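Side-chain contacts in sucrose 6(F)-phosphate phosphorylase (Thermoanaerobacterium thermosaccharolyticum DSM 571, PDB 6S9V), which belongs to the alpha-amylase family of carbohydrate-active enzymes and carries a catalytic domain built on an eight-stranded TIM barrel: residues I180-N185 with R190-E195; L280-N285 with I479-Y484; R379-F384 with D462-T467. All coordinates share one frame; numbering follows the deposited sequence.

In the fold
Contact 1 and the other two lie on opposite sides of the chain's centre: its centre is about 46 Å from that of contact 2 and about 42 Å from that of contact 3. It belongs to the excursion between barrel strands 92-97 and 207-210. Contacts 2 and 3 form one continuous interface, their centres about 10 Å apart, where helices 275-285 and 372-384 pack against the antiparallel C-terminal sheet. Strands 463-470 and 473-480 are sheet neighbours, and Ile-479 N lies 3.0 Å from Ile-464 O, a probable hydrogen bond; Ile-479 CD1 also packs on Ile-381 CG1 at 3.5 Å. The sulfate ion beside contact 2 is probably from the crystallisation liquor.

Contact 1 (I180-N185 with R190-E195); sequences IDLDVN and REFLLE
The polar part of this contact is one hydrogen bond from Arg-190 to the backbone of Val-184. Arg-190 NE donates to Val-184 O over 2.9 Å with an N-H...O angle of 167°, and the donor stands nearly on the line of the C=O bond. The oxygen meets the edge of the guanidinium close to its plane. An extended chain from CG to NE carries the group there, CG lying anti to the carbonyl carbon (chi1 -64°); this course also lays CG and CD alongside the same oxygen, with CG 3.7 Å from Val-184 O. The guanidinium has a second partner in Trp-237, by a cation-pi interaction.

The apolar part is slight: Leu-182 CD1 approaches the Phe-192 ring obliquely, 4.3 Å from CE2. Within 180-185, an Asx turn shapes the backbone next to the acceptor, Asp-183 OD1 taking the Asn-185 N-H at 3.0 Å from above the carboxylate plane. Lys-130 forms a salt bridge to the other oxygen, Asp-183 OD2.

The contact thus joins the loop that follows strand 179-181, itself paired antiparallel with strand 101-103, to helix 187-202. Phe-234 of helix 230-244 touches both Val-184 and Leu-193, while the Tyr-108 ring meets that of Phe-192 steeply.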
loop_
_atom_site.group_PDB
_atom_site.type_symbol
_atom_site.label_atom_id
_atom_site.label_comp_id
_atom_site.label_asym_id
_atom_site.label_seq_id
_atom_site.Cartn_x
_atom_site.Cartn_y
_atom_site.Cartn_z
ATOM N N ILE A 180 16.571 5.490 -10.167
ATOM C CA ILE A 180 17.444 6.605 -9.818
ATOM C C ILE A 180 16.687 7.549 -8.895
ATOM O O ILE A 180 15.593 8.015 -9.238
ATOM C CB ILE A 180 17.924 7.359 -11.070
ATOM C CG1 ILE A 180 18.491 6.399 -12.122
ATOM C CG2 ILE A 180 18.958 8.413 -10.667
ATOM C CD1 ILE A 180 19.569 5.471 -11.606
ATOM N N ASP A 181 17.273 7.861 -7.744
ATOM C CA ASP A 181 16.598 8.732 -6.790
ATOM C C ASP A 181 16.496 10.151 -7.340
ATOM O O ASP A 181 17.424 10.661 -7.975
ATOM C CB ASP A 181 17.331 8.753 -5.446
ATOM C CG ASP A 181 17.038 7.533 -4.594
ATOM O OD1 ASP A 181 16.958 6.423 -5.150
ATOM O OD2 ASP A 181 16.923 7.682 -3.354
ATOM N N LEU A 182 15.343 10.775 -7.103
ATOM C CA LEU A 182 15.108 12.168 -7.447
ATOM C C LEU A 182 15.535 13.074 -6.301
ATOM O O LEU A 182 15.382 12.725 -5.127
ATOM C CB LEU A 182 13.630 12.404 -7.756
ATOM C CG LEU A 182 13.051 11.662 -8.963
ATOM C CD1 LEU A 182 11.531 11.746 -8.964
ATOM C CD2 LEU A 182 13.624 12.241 -10.238
ATOM N N ASP A 183 16.077 14.239 -6.645
ATOM C CA ASP A 183 16.424 15.254 -5.652
ATOM C C ASP A 183 15.203 16.151 -5.468
ATOM O O ASP A 183 14.937 17.026 -6.294
ATOM C CB ASP A 183 17.641 16.051 -6.097
ATOM C CG ASP A 183 18.066 17.090 -5.075
ATOM O OD1 ASP A 183 17.378 17.241 -4.047
ATOM O OD2 ASP A 183 19.088 17.757 -5.308
ATOM N N VAL A 184 14.446 15.929 -4.389
ATOM C CA VAL A 184 13.225 16.700 -4.183
ATOM C C VAL A 184 13.497 18.143 -3.779
ATOM O O VAL A 184 12.559 18.946 -3.725
ATOM C CB VAL A 184 12.303 16.028 -3.140
ATOM C CG1 VAL A 184 11.926 14.630 -3.596
ATOM C CG2 VAL A 184 12.945 15.998 -1.760
ATOM N N ASN A 185 14.749 18.493 -3.480
ATOM C CA ASN A 185 15.130 19.891 -3.300
ATOM C C ASN A 185 15.307 20.632 -4.620
ATOM O O ASN A 185 15.401 21.863 -4.614
ATOM C CB ASN A 185 16.422 19.993 -2.493
ATOM C CG ASN A 185 16.267 19.474 -1.085
ATOM O OD1 ASN A 185 15.204 19.600 -0.480
ATOM N ND2 ASN A 185 17.327 18.874 -0.558
ATOM N N ARG A 190 10.482 19.379 -8.539
ATOM C CA ARG A 190 9.171 19.834 -8.093
ATOM C C ARG A 190 8.284 20.162 -9.284
ATOM O O ARG A 190 7.087 19.855 -9.269
ATOM C CB ARG A 190 9.321 21.025 -7.150
ATOM C CG ARG A 190 10.058 20.607 -5.888
ATOM C CD ARG A 190 9.914 21.556 -4.734
ATOM N NE ARG A 190 10.437 20.912 -3.527
ATOM C CZ ARG A 190 10.144 21.269 -2.281
ATOM N NH1 ARG A 190 9.315 22.279 -2.044
ATOM N NH2 ARG A 190 10.682 20.603 -1.267
ATOM N N GLU A 191 8.863 20.745 -10.341
ATOM C CA GLU A 191 8.115 20.976 -11.572
ATOM C C GLU A 191 7.659 19.658 -12.183
ATOM O O GLU A 191 6.526 19.544 -12.670
ATOM C CB GLU A 191 8.984 21.737 -12.578
ATOM C CG GLU A 191 9.271 23.186 -12.222
ATOM C CD GLU A 191 10.255 23.838 -13.183
ATOM O OE1 GLU A 191 10.955 23.109 -13.917
ATOM O OE2 GLU A 191 10.331 25.083 -13.209
ATOM N N PHE A 192 8.547 18.662 -12.189
ATOM C CA PHE A 192 8.219 17.335 -12.703
ATOM C C PHE A 192 7.053 16.717 -11.944
ATOM O O PHE A 192 6.094 16.226 -12.551
ATOM C CB PHE A 192 9.466 16.454 -12.614
ATOM C CG PHE A 192 9.234 15.009 -12.949
ATOM C CD1 PHE A 192 9.058 14.606 -14.265
ATOM C CD2 PHE A 192 9.220 14.052 -11.953
ATOM C CE1 PHE A 192 8.855 13.272 -14.573
ATOM C CE2 PHE A 192 9.023 12.714 -12.260
ATOM C CZ PHE A 192 8.843 12.330 -13.571
ATOM N N LEU A 193 7.107 16.749 -10.611
ATOM C CA LEU A 193 6.032 16.173 -9.816
ATOM C C LEU A 193 4.727 16.931 -10.030
ATOM O O LEU A 193 3.656 16.321 -10.108
ATOM C CB LEU A 193 6.415 16.160 -8.336
ATOM C CG LEU A 193 7.656 15.345 -7.959
ATOM C CD1 LEU A 193 7.941 15.470 -6.473
ATOM C CD2 LEU A 193 7.503 13.881 -8.349
ATOM N N LEU A 194 4.798 18.267 -10.123
ATOM C CA LEU A 194 3.604 19.060 -10.402
ATOM C C LEU A 194 2.969 18.666 -11.728
ATOM O O LEU A 194 1.739 18.635 -11.853
ATOM C CB LEU A 194 3.946 20.548 -10.425
ATOM C CG LEU A 194 4.251 21.255 -9.113
ATOM C CD1 LEU A 194 4.265 22.762 -9.345
ATOM C CD2 LEU A 194 3.231 20.893 -8.065
ATOM N N GLU A 195 3.793 18.396 -12.745
ATOM C CA GLU A 195 3.262 17.988 -14.037
ATOM C C GLU A 195 2.546 16.646 -13.944
ATOM O O GLU A 195 1.568 16.419 -14.661
ATOM C CB GLU A 195 4.390 17.915 -15.070
ATOM C CG GLU A 195 3.937 17.469 -16.455
ATOM C CD GLU A 195 2.857 18.358 -17.040
ATOM O OE1 GLU A 195 2.841 19.569 -16.728
ATOM O OE2 GLU A 195 2.004 17.838 -17.794
#

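Contact 2 (L280-N285 with I479-Y484); sequences LYTLIN and IDLKTY. With SO4 (sulfate ion), chain G.
Tyr-484 reaches across to helix 275-285 with its hydroxyl, OH donating to Leu-283 O at 2.6 Å. The carbonyl oxygen lies at the ring edge, near the ring plane, whereas the donor is tilted 33° from the carbonyl plane. Tyr-484 has a left-handed backbone (phi 62°, psi 15°), and its CG is anti to the carbonyl carbon; together these let the far end of the ring, with OH, reach the helix. Leu-481 O sits 3.6 Å above one ring face, displaced from the ring centre.

Leu-283 uses its CD2 branch for two partners, meeting Leu-481 CD2 at 3.8 Å and Tyr-484 CE1 at 3.9 Å. The two leucine side chains run nearly perpendicular. Thr-282 CG2 makes a looser contact with Leu-481 CD1 at 4.3 Å, while its hydroxyl bonds to Thr-278 O within the helix.

Lys-482, bent at chi3, turns to the sulfate ion and donates from NZ to O4 at 3.0 Å; Arg-460 binds the same ion.

Chemically, a small apolar patch of Leu-283, Leu-481 and the Tyr-484 ring is pinned at its margin by a phenol-to-carbonyl bond. Lys-286, next in the chain after 280-285, bonds through NZ to Leu-481 O and Lys-482 O, and weakly to Tyr-484 OH; its charge may polarise these groups.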
loop_
_atom_site.group_PDB
_atom_site.type_symbol
_atom_site.label_atom_id
_atom_site.label_comp_id
_atom_site.label_asym_id
_atom_site.label_seq_id
_atom_site.Cartn_x
_atom_site.Cartn_y
_atom_site.Cartn_z
ATOM N N LEU A 280 -4.206 -11.204 12.094
ATOM C CA LEU A 280 -3.650 -12.559 12.058
ATOM C C LEU A 280 -3.477 -13.110 13.467
ATOM O O LEU A 280 -3.863 -14.250 13.761
ATOM C CB LEU A 280 -2.304 -12.569 11.335
ATOM C CG LEU A 280 -2.240 -12.910 9.849
ATOM C CD1 LEU A 280 -0.778 -12.880 9.427
ATOM C CD2 LEU A 280 -2.868 -14.263 9.538
ATOM N N TYR A 281 -2.846 -12.324 14.342
ATOM C CA TYR A 281 -2.638 -12.756 15.720
ATOM C C TYR A 281 -3.962 -13.019 16.420
ATOM O O TYR A 281 -4.101 -14.007 17.157
ATOM C CB TYR A 281 -1.827 -11.698 16.473
ATOM C CG TYR A 281 -1.665 -11.993 17.944
ATOM C CD1 TYR A 281 -2.628 -11.591 18.867
ATOM C CD2 TYR A 281 -0.560 -12.684 18.412
ATOM C CE1 TYR A 281 -2.488 -11.872 20.219
ATOM C CE2 TYR A 281 -0.407 -12.964 19.766
ATOM C CZ TYR A 281 -1.375 -12.559 20.660
ATOM O OH TYR A 281 -1.221 -12.847 21.998
ATOM N N THR A 282 -4.942 -12.136 16.209
ATOM C CA THR A 282 -6.250 -12.287 16.832
ATOM C C THR A 282 -6.863 -13.643 16.508
ATOM O O THR A 282 -7.379 -14.338 17.394
ATOM C CB THR A 282 -7.181 -11.168 16.344
ATOM O OG1 THR A 282 -6.646 -9.884 16.709
ATOM C CG2 THR A 282 -8.557 -11.339 16.918
ATOM N N LEU A 283 -6.829 -14.024 15.232
ATOM C CA LEU A 283 -7.484 -15.244 14.779
ATOM C C LEU A 283 -6.667 -16.484 15.112
ATOM O O LEU A 283 -7.234 -17.512 15.505
ATOM C CB LEU A 283 -7.744 -15.148 13.279
ATOM C CG LEU A 283 -8.644 -13.969 12.911
ATOM C CD1 LEU A 283 -8.613 -13.709 11.415
ATOM C CD2 LEU A 283 -10.065 -14.229 13.375
ATOM N N ILE A 284 -5.341 -16.412 14.981
ATOM C CA ILE A 284 -4.506 -17.570 15.291
ATOM C C ILE A 284 -4.590 -17.916 16.774
ATOM O O ILE A 284 -4.640 -19.094 17.151
ATOM C CB ILE A 284 -3.048 -17.318 14.860
ATOM C CG1 ILE A 284 -2.928 -17.382 13.335
ATOM C CG2 ILE A 284 -2.108 -18.325 15.532
ATOM C CD1 ILE A 284 -1.599 -16.888 12.800
ATOM N N ASN A 285 -4.603 -16.901 17.640
ATOM C CA ASN A 285 -4.564 -17.105 19.084
ATOM C C ASN A 285 -5.926 -17.004 19.759
ATOM O O ASN A 285 -6.015 -17.209 20.973
ATOM C CB ASN A 285 -3.597 -16.098 19.709
ATOM C CG ASN A 285 -2.178 -16.287 19.229
ATOM O OD1 ASN A 285 -1.558 -15.372 18.693
ATOM N ND2 ASN A 285 -1.652 -17.481 19.424
ATOM N N ILE A 479 -18.257 -12.094 16.575
ATOM C CA ILE A 479 -17.418 -13.216 16.164
ATOM C C ILE A 479 -17.129 -14.075 17.386
ATOM O O ILE A 479 -16.676 -13.568 18.418
ATOM C CB ILE A 479 -16.097 -12.762 15.514
ATOM C CG1 ILE A 479 -16.348 -11.970 14.233
ATOM C CG2 ILE A 479 -15.211 -13.997 15.206
ATOM C CD1 ILE A 479 -15.124 -11.218 13.709
ATOM N N ASP A 480 -17.414 -15.367 17.272
ATOM C CA ASP A 480 -16.962 -16.370 18.231
ATOM C C ASP A 480 -15.616 -16.881 17.730
ATOM O O ASP A 480 -15.558 -17.609 16.734
ATOM C CB ASP A 480 -17.987 -17.494 18.351
ATOM C CG ASP A 480 -17.593 -18.552 19.368
ATOM O OD1 ASP A 480 -16.446 -18.524 19.867
ATOM O OD2 ASP A 480 -18.452 -19.408 19.680
ATOM N N LEU A 481 -14.529 -16.480 18.397
ATOM C CA LEU A 481 -13.199 -16.870 17.941
ATOM C C LEU A 481 -12.930 -18.353 18.145
ATOM O O LEU A 481 -11.955 -18.875 17.590
ATOM C CB LEU A 481 -12.126 -16.050 18.660
ATOM C CG LEU A 481 -12.115 -14.562 18.277
ATOM C CD1 LEU A 481 -11.172 -13.814 19.187
ATOM C CD2 LEU A 481 -11.733 -14.372 16.816
ATOM N N LYS A 482 -13.751 -19.035 18.942
ATOM C CA LYS A 482 -13.620 -20.481 19.071
ATOM C C LYS A 482 -13.961 -21.179 17.757
ATOM O O LYS A 482 -13.273 -22.123 17.351
ATOM C CB LYS A 482 -14.514 -20.981 20.209
ATOM C CG LYS A 482 -14.050 -20.527 21.594
ATOM C CD LYS A 482 -14.866 -21.136 22.734
ATOM C CE LYS A 482 -16.202 -20.428 22.942
ATOM N NZ LYS A 482 -16.959 -20.992 24.110
ATOM N N THR A 483 -15.014 -20.719 17.079
ATOM C CA THR A 483 -15.506 -21.329 15.853
ATOM C C THR A 483 -15.318 -20.455 14.623
ATOM O O THR A 483 -15.522 -20.942 13.503
ATOM C CB THR A 483 -17.001 -21.641 15.995
ATOM O OG1 THR A 483 -17.724 -20.402 16.097
ATOM C CG2 THR A 483 -17.250 -22.463 17.237
ATOM N N TYR A 484 -14.942 -19.188 14.796
ATOM C CA TYR A 484 -14.900 -18.173 13.750
ATOM C C TYR A 484 -16.274 -17.907 13.145
ATOM O O TYR A 484 -16.369 -17.256 12.096
ATOM C CB TYR A 484 -13.896 -18.533 12.649
ATOM C CG TYR A 484 -12.517 -18.752 13.212
ATOM C CD1 TYR A 484 -11.825 -17.718 13.842
ATOM C CD2 TYR A 484 -11.920 -20.000 13.157
ATOM C CE1 TYR A 484 -10.564 -17.934 14.387
ATOM C CE2 TYR A 484 -10.668 -20.215 13.684
ATOM C CZ TYR A 484 -9.997 -19.190 14.303
ATOM O OH TYR A 484 -8.754 -19.449 14.834
HETATM S S SO4 G . -15.739 -18.480 27.277
HETATM O O1 SO4 G . -14.507 -17.849 27.740
HETATM O O2 SO4 G . -16.116 -19.560 28.185
HETATM O O3 SO4 G . -16.800 -17.475 27.234
HETATM O O4 SO4 G . -15.540 -19.036 25.940
#

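Contact 3 (R379-F384 with D462-T467); sequences RAIQFF and DEIRLT
Ile-381 and Ile-464 meet through their CD1 methyls, 3.4 Å apart, which is tighter than the usual van der Waals separation. The two side chains are set roughly square to each other. Each carries CG1 anti to its carbonyl carbon and keeps chi2 near 165°, an extended shape that brings the delta methyls together from helix and strand.

The second pair is Phe-384 and Leu-466, whose side chains lie alongside each other, running in opposite senses. Phe-384 CB touches Leu-466 CD1 at 4.0 Å, and the ring approaches the strand backbone obliquely, CE2 lying 3.6 Å from Leu-466 O. No hydrogen bond crosses the two segments; the contact is van der Waals packing, including ring carbon against the Leu-466 carbonyl.

Outward from this shell, Phe-450 meets the Phe-384 ring edge-to-face, and Trp-468 NE1 donates to Phe-384 O. On the barrel side of the helix, Arg-379 NH1 donates to Gln-382 OE1 at 2.9 Å, with the oxygen near the guanidinium plane. Asp-307 forms a salt bridge with Arg-379 NH2, and Gln-382 NE2 bonds to Gln-390 O of barrel strand 388-392.

Helix 372-384 is therefore sandwiched: barrel strand 388-392 and helix 432-446 cover Phe-383 and Arg-379, while Ile-381 and Phe-384 face strands 463-470 and 473-480 of the C-terminal sheet.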
loop_
_atom_site.group_PDB
_atom_site.type_symbol
_atom_site.label_atom_id
_atom_site.label_comp_id
_atom_site.label_asym_id
_atom_site.label_seq_id
_atom_site.Cartn_x
_atom_site.Cartn_y
_atom_site.Cartn_z
ATOM N N ARG A 379 -12.024 -10.350 7.352
ATOM C CA ARG A 379 -12.558 -9.253 6.550
ATOM C C ARG A 379 -13.656 -8.507 7.300
ATOM O O ARG A 379 -13.779 -7.286 7.172
ATOM C CB ARG A 379 -13.088 -9.788 5.215
ATOM C CG ARG A 379 -11.988 -10.271 4.263
ATOM C CD ARG A 379 -11.224 -9.107 3.641
ATOM N NE ARG A 379 -10.224 -9.600 2.698
ATOM C CZ ARG A 379 -9.194 -8.901 2.239
ATOM N NH1 ARG A 379 -9.002 -7.641 2.618
ATOM N NH2 ARG A 379 -8.342 -9.474 1.398
ATOM N N ALA A 380 -14.483 -9.223 8.072
ATOM C CA ALA A 380 -15.493 -8.543 8.878
ATOM C C ALA A 380 -14.839 -7.593 9.876
ATOM O O ALA A 380 -15.253 -6.432 10.017
ATOM C CB ALA A 380 -16.371 -9.565 9.606
ATOM N N ILE A 381 -13.809 -8.069 10.577
ATOM C CA ILE A 381 -13.056 -7.206 11.483
ATOM C C ILE A 381 -12.531 -5.994 10.727
ATOM O O ILE A 381 -12.666 -4.850 11.176
ATOM C CB ILE A 381 -11.908 -7.982 12.148
ATOM C CG1 ILE A 381 -12.443 -9.075 13.074
ATOM C CG2 ILE A 381 -11.006 -7.005 12.910
ATOM C CD1 ILE A 381 -11.376 -10.098 13.462
ATOM N N GLN A 382 -11.910 -6.231 9.570
ATOM C CA GLN A 382 -11.383 -5.126 8.775
ATOM C C GLN A 382 -12.478 -4.120 8.443
ATOM O O GLN A 382 -12.301 -2.909 8.616
ATOM C CB GLN A 382 -10.753 -5.654 7.484
ATOM C CG GLN A 382 -10.067 -4.557 6.675
ATOM C CD GLN A 382 -9.943 -4.874 5.199
ATOM O OE1 GLN A 382 -10.102 -6.015 4.772
ATOM N NE2 GLN A 382 -9.637 -3.850 4.415
ATOM N N PHE A 383 -13.624 -4.610 7.963
ATOM C CA PHE A 383 -14.675 -3.715 7.496
ATOM C C PHE A 383 -15.368 -2.992 8.648
ATOM O O PHE A 383 -15.916 -1.902 8.448
ATOM C CB PHE A 383 -15.704 -4.492 6.677
ATOM C CG PHE A 383 -15.162 -5.088 5.394
ATOM C CD1 PHE A 383 -13.920 -4.721 4.896
ATOM C CD2 PHE A 383 -15.902 -6.027 4.695
ATOM C CE1 PHE A 383 -13.431 -5.279 3.728
ATOM C CE2 PHE A 383 -15.422 -6.583 3.519
ATOM C CZ PHE A 383 -14.186 -6.214 3.035
ATOM N N PHE A 384 -15.354 -3.567 9.857
ATOM C CA PHE A 384 -15.910 -2.897 11.025
ATOM C C PHE A 384 -14.919 -1.952 11.698
ATOM O O PHE A 384 -15.311 -1.216 12.606
ATOM C CB PHE A 384 -16.415 -3.929 12.053
ATOM C CG PHE A 384 -17.849 -4.324 11.832
ATOM C CD1 PHE A 384 -18.201 -5.143 10.769
ATOM C CD2 PHE A 384 -18.844 -3.848 12.660
ATOM C CE1 PHE A 384 -19.522 -5.485 10.549
ATOM C CE2 PHE A 384 -20.165 -4.174 12.440
ATOM C CZ PHE A 384 -20.508 -4.994 11.390
ATOM N N ASP A 462 -12.341 -14.302 23.972
ATOM C CA ASP A 462 -12.473 -15.084 22.748
ATOM C C ASP A 462 -13.678 -14.671 21.917
ATOM O O ASP A 462 -14.199 -15.475 21.138
ATOM C CB ASP A 462 -12.519 -16.580 23.083
ATOM C CG ASP A 462 -13.664 -16.951 24.011
ATOM O OD1 ASP A 462 -14.513 -16.086 24.324
ATOM O OD2 ASP A 462 -13.708 -18.130 24.440
ATOM N N GLU A 463 -14.106 -13.416 22.032
ATOM C CA GLU A 463 -15.188 -12.879 21.223
ATOM C C GLU A 463 -14.754 -11.534 20.658
ATOM O O GLU A 463 -13.780 -10.932 21.116
ATOM C CB GLU A 463 -16.475 -12.709 22.040
ATOM C CG GLU A 463 -17.013 -13.972 22.673
ATOM C CD GLU A 463 -18.162 -13.697 23.628
ATOM O OE1 GLU A 463 -18.290 -12.546 24.104
ATOM O OE2 GLU A 463 -18.939 -14.629 23.913
ATOM N N ILE A 464 -15.484 -11.074 19.646
ATOM C CA ILE A 464 -15.342 -9.727 19.103
ATOM C C ILE A 464 -16.742 -9.150 18.948
ATOM O O ILE A 464 -17.608 -9.778 18.332
ATOM C CB ILE A 464 -14.600 -9.729 17.753
ATOM C CG1 ILE A 464 -13.141 -10.151 17.956
ATOM C CG2 ILE A 464 -14.683 -8.359 17.089
ATOM C CD1 ILE A 464 -12.422 -10.535 16.681
ATOM N N ARG A 465 -16.964 -7.955 19.499
ATOM C CA ARG A 465 -18.267 -7.300 19.400
ATOM C C ARG A 465 -18.042 -5.834 19.075
ATOM O O ARG A 465 -17.553 -5.082 19.922
ATOM C CB ARG A 465 -19.076 -7.456 20.687
ATOM C CG ARG A 465 -19.494 -8.886 20.975
ATOM C CD ARG A 465 -20.554 -8.964 22.086
ATOM N NE ARG A 465 -21.901 -8.694 21.591
ATOM C CZ ARG A 465 -23.015 -8.876 22.300
ATOM N NH1 ARG A 465 -22.949 -9.331 23.545
ATOM N NH2 ARG A 465 -24.198 -8.601 21.767
ATOM N N LEU A 466 -18.395 -5.439 17.853
ATOM C CA LEU A 466 -18.234 -4.076 17.365
ATOM C C LEU A 466 -19.537 -3.599 16.740
ATOM O O LEU A 466 -20.198 -4.353 16.019
ATOM C CB LEU A 466 -17.100 -4.000 16.344
ATOM C CG LEU A 466 -15.745 -4.542 16.808
ATOM C CD1 LEU A 466 -14.768 -4.581 15.633
ATOM C CD2 LEU A 466 -15.172 -3.723 17.968
ATOM N N THR A 467 -19.890 -2.336 16.986
ATOM C CA THR A 467 -21.177 -1.804 16.568
ATOM C C THR A 467 -21.017 -0.456 15.882
ATOM O O THR A 467 -20.238 0.391 16.328
ATOM C CB THR A 467 -22.123 -1.647 17.776
ATOM O OG1 THR A 467 -22.489 -2.936 18.287
ATOM C CG2 THR A 467 -23.376 -0.863 17.393
#